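Local coordinates for protein thiosulfate sulfurtransferase (Pseudomonas aeruginosa, PDB 1YT8) that probably transfers sulfur from thiosulfate to cyanide, a rhodanese activity linked to cyanide detoxification, at residues Leu285-Pro291 with Gly301-Gly307. Sequence-based numbering, arbitrary orientation.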
ATOM      1  N   LEU A 285      -0.528  -2.217 -15.431  1.00 15.87           N
ATOM      2  CA  LEU A 285      -1.423  -3.343 -15.705  1.00 16.10           C
ATOM      3  C   LEU A 285      -1.635  -4.035 -14.358  1.00 14.61           C
ATOM      4  O   LEU A 285      -0.718  -4.666 -13.832  1.00 16.28           O
ATOM      5  CB  LEU A 285      -0.772  -4.307 -16.699  1.00 15.44           C
ATOM      6  CG  LEU A 285      -1.587  -5.541 -17.099  1.00 16.61           C
ATOM      7  CD1 LEU A 285      -2.921  -5.108 -17.717  1.00 15.46           C
ATOM      8  CD2 LEU A 285      -0.784  -6.375 -18.087  1.00 15.05           C
ATOM      9  N   LEU A 286      -2.846  -3.927 -13.817  1.00 16.12           N
ATOM     10  CA  LEU A 286      -3.155  -4.472 -12.491  1.00 15.87           C
ATOM     11  C   LEU A 286      -4.281  -5.510 -12.404  1.00 14.04           C
ATOM     12  O   LEU A 286      -5.362  -5.309 -12.945  1.00 15.49           O
ATOM     13  CB  LEU A 286      -3.484  -3.306 -11.563  1.00 15.34           C
ATOM     14  CG  LEU A 286      -2.543  -2.102 -11.676  1.00 16.29           C
ATOM     15  CD1 LEU A 286      -3.129  -0.930 -10.907  1.00 15.03           C
ATOM     16  CD2 LEU A 286      -1.164  -2.463 -11.151  1.00 15.37           C
ATOM     17  N   ASP A 287      -4.011  -6.603 -11.687  1.00 14.67           N
ATOM     18  CA  ASP A 287      -4.959  -7.708 -11.481  1.00 13.64           C
ATOM     19  C   ASP A 287      -5.641  -7.506 -10.118  1.00 13.10           C
ATOM     20  O   ASP A 287      -4.989  -7.615  -9.078  1.00 12.30           O
ATOM     21  CB  ASP A 287      -4.193  -9.038 -11.485  1.00 14.39           C
ATOM     22  CG  ASP A 287      -5.106 -10.258 -11.548  1.00 18.09           C
ATOM     23  OD1 ASP A 287      -6.113 -10.310 -10.809  1.00 16.64           O
ATOM     24  OD2 ASP A 287      -4.796 -11.183 -12.332  1.00 17.79           O
ATOM     25  N   VAL A 288      -6.944  -7.227 -10.124  1.00 13.20           N
ATOM     26  CA  VAL A 288      -7.680  -6.972  -8.882  1.00 12.63           C
ATOM     27  C   VAL A 288      -8.316  -8.174  -8.172  1.00 13.50           C
ATOM     28  O   VAL A 288      -9.061  -8.006  -7.196  1.00 14.20           O
ATOM     29  CB  VAL A 288      -8.779  -5.903  -9.113  1.00 10.96           C
ATOM     30  CG1 VAL A 288      -8.144  -4.592  -9.569  1.00 10.86           C
ATOM     31  CG2 VAL A 288      -9.795  -6.393 -10.145  1.00 14.38           C
ATOM     32  N   ARG A 289      -8.028  -9.381  -8.645  1.00 13.25           N
ATOM     33  CA  ARG A 289      -8.580 -10.585  -8.026  1.00 14.10           C
ATOM     34  C   ARG A 289      -7.807 -10.916  -6.747  1.00 13.65           C
ATOM     35  O   ARG A 289      -6.889 -10.187  -6.365  1.00 13.52           O
ATOM     36  CB  ARG A 289      -8.494 -11.759  -9.007  1.00 15.36           C
ATOM     37  CG  ARG A 289      -9.173 -11.501 -10.344  1.00 16.01           C
ATOM     38  CD  ARG A 289      -8.874 -12.632 -11.313  1.00 15.52           C
ATOM     39  NE  ARG A 289      -7.436 -12.744 -11.545  1.00 17.23           N
ATOM     40  CZ  ARG A 289      -6.828 -13.847 -11.961  1.00 18.63           C
ATOM     41  NH1 ARG A 289      -7.534 -14.948 -12.197  1.00 17.94           N
ATOM     42  NH2 ARG A 289      -5.512 -13.853 -12.122  1.00 19.17           N
ATOM     43  N   THR A 290      -8.181 -12.007  -6.081  1.00 12.50           N
ATOM     44  CA  THR A 290      -7.501 -12.418  -4.850  1.00 13.52           C
ATOM     45  C   THR A 290      -6.073 -12.860  -5.160  1.00 14.36           C
ATOM     46  O   THR A 290      -5.754 -13.200  -6.298  1.00 15.54           O
ATOM     47  CB  THR A 290      -8.223 -13.602  -4.156  1.00 14.38           C
ATOM     48  OG1 THR A 290      -8.179 -14.760  -5.005  1.00 17.07           O
ATOM     49  CG2 THR A 290      -9.675 -13.242  -3.857  1.00 13.55           C
ATOM     50  N   PRO A 291      -5.188 -12.844  -4.150  1.00 15.97           N
ATOM     51  CA  PRO A 291      -3.799 -13.261  -4.368  1.00 18.97           C
ATOM     52  C   PRO A 291      -3.714 -14.695  -4.904  1.00 19.92           C
ATOM     53  O   PRO A 291      -2.898 -14.995  -5.776  1.00 19.85           O
ATOM     54  CB  PRO A 291      -3.183 -13.126  -2.976  1.00 18.04           C
ATOM     55  CG  PRO A 291      -3.918 -11.945  -2.409  1.00 16.59           C
ATOM     56  CD  PRO A 291      -5.354 -12.258  -2.806  1.00 16.81           C
ATOM     57  N   GLY A 301       3.138  -9.526 -17.229  1.00 21.71           N
ATOM     58  CA  GLY A 301       3.319  -8.098 -17.041  1.00 22.58           C
ATOM     59  C   GLY A 301       2.379  -7.461 -16.037  1.00 21.35           C
ATOM     60  O   GLY A 301       2.540  -6.287 -15.702  1.00 23.17           O
ATOM     61  N   SER A 302       1.398  -8.218 -15.553  1.00 21.06           N
ATOM     62  CA  SER A 302       0.454  -7.673 -14.586  1.00 18.01           C
ATOM     63  C   SER A 302       0.944  -7.864 -13.156  1.00 17.48           C
ATOM     64  O   SER A 302       1.674  -8.810 -12.855  1.00 17.59           O
ATOM     65  CB  SER A 302      -0.932  -8.312 -14.763  1.00 16.40           C
ATOM     66  OG  SER A 302      -0.928  -9.695 -14.450  1.00 17.88           O
ATOM     67  N   ARG A 303       0.550  -6.940 -12.285  1.00 18.62           N
ATOM     68  CA  ARG A 303       0.924  -6.974 -10.877  1.00 18.97           C
ATOM     69  C   ARG A 303      -0.321  -7.320 -10.069  1.00 18.48           C
ATOM     70  O   ARG A 303      -1.433  -6.960 -10.454  1.00 19.85           O
ATOM     71  CB  ARG A 303       1.459  -5.604 -10.440  1.00 18.64           C
ATOM     72  CG  ARG A 303       1.773  -5.496  -8.950  1.00 19.85           C
ATOM     73  CD  ARG A 303       2.339  -4.126  -8.569  1.00 20.95           C
ATOM     74  NE  ARG A 303       2.673  -4.076  -7.148  1.00 22.15           N
ATOM     75  CZ  ARG A 303       3.335  -3.089  -6.550  1.00 24.20           C
ATOM     76  NH1 ARG A 303       3.752  -2.034  -7.242  1.00 23.69           N
ATOM     77  NH2 ARG A 303       3.587  -3.164  -5.252  1.00 22.46           N
ATOM     78  N   SER A 304      -0.141  -8.023  -8.957  1.00 18.52           N
ATOM     79  CA  SER A 304      -1.277  -8.395  -8.123  1.00 18.02           C
ATOM     80  C   SER A 304      -1.636  -7.268  -7.170  1.00 17.11           C
ATOM     81  O   SER A 304      -0.858  -6.921  -6.283  1.00 16.38           O
ATOM     82  CB  SER A 304      -0.964  -9.655  -7.313  1.00 19.47           C
ATOM     83  OG  SER A 304      -2.060 -10.000  -6.480  1.00 18.79           O
ATOM     84  N   THR A 305      -2.816  -6.691  -7.365  1.00 15.70           N
ATOM     85  CA  THR A 305      -3.286  -5.616  -6.502  1.00 14.80           C
ATOM     86  C   THR A 305      -4.783  -5.814  -6.245  1.00 14.51           C
ATOM     87  O   THR A 305      -5.619  -5.185  -6.890  1.00 14.67           O
ATOM     88  CB  THR A 305      -3.045  -4.211  -7.139  1.00 14.21           C
ATOM     89  OG1 THR A 305      -3.849  -4.061  -8.316  1.00 15.83           O
ATOM     90  CG2 THR A 305      -1.584  -4.033  -7.517  1.00 13.73           C
ATOM     91  N   PRO A 306      -5.135  -6.708  -5.307  1.00 13.22           N
ATOM     92  CA  PRO A 306      -6.546  -6.961  -4.991  1.00 14.22           C
ATOM     93  C   PRO A 306      -7.315  -5.639  -4.987  1.00 13.07           C
ATOM     94  O   PRO A 306      -6.882  -4.666  -4.376  1.00 12.61           O
ATOM     95  CB  PRO A 306      -6.470  -7.619  -3.619  1.00 15.02           C
ATOM     96  CG  PRO A 306      -5.220  -8.440  -3.739  1.00 14.64           C
ATOM     97  CD  PRO A 306      -4.251  -7.479  -4.412  1.00 14.39           C
ATOM     98  N   GLY A 307      -8.444  -5.618  -5.686  1.00 12.43           N
ATOM     99  CA  GLY A 307      -9.250  -4.414  -5.812  1.00 12.81           C
ATOM    100  C   GLY A 307      -9.468  -3.510  -4.616  1.00 12.14           C
ATOM    101  O   GLY A 307      -9.224  -2.303  -4.696  1.00 11.36           O
TER
HETATM  102  O   HOH W   1       2.149  -3.976 -13.515  1.00 21.98           O
HETATM  103  O   HOH W   2      -4.403  -9.897  -7.670  1.00 15.21           O
HETATM  104  O   HOH W   3      -3.533 -10.654 -14.601  1.00 20.12           O
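Gly301 lies against Leu285 CD2 at the start of a parallel pairing that closes the beta-alpha-beta unit of a rhodanese-like domain: strand 283-287, helix 291-296, then edge strand 303-304. A water donates to both Gly301 O and Leu285 O. Ser302 CB lies 3.7 Å from Leu285 CG, which is swung opposite the Leu285 backbone N (chi1 -180°) and reaches across to it. Ser302 OG bonds to Leu299 O and, through a second water, reaches Asp287 OD2. Arg303 N donates to Leu285 O (3.0 Å) and Arg303 O accepts from Asp287 N (2.9 Å, 175° at the hydrogen), bracketing Leu286 as expected of a parallel bridge. The Arg303 and Leu286 side chains start side by side on the face where Val317 packs, CB to CD2 4.2 Å, before the extended arginine leads away. Ser304 emerges on the other face, with Asp287, and its OG donates to a third water that in turn donates to Asp287 O and Arg289 O. Nearby, Arg289 grips the Asp287 carboxylate side-on through NE and NH2, and its backbone N completes an Asx turn on OD1; NH2 also bonds to Gly297 O, and NH1 salt-bridges Asp330. Thr305 N extends the ladder to Asp287 O (2.9 Å), but its buried OG1 finds no polar partner and abuts Leu286 CB at 3.4 Å. Pro306 CG lies 3.9 Å from Pro291 CD, the rings crossing at about a right angle. Last, Gly307, opening helix 307-312, donates its N to Val288 O at 2.9 Å.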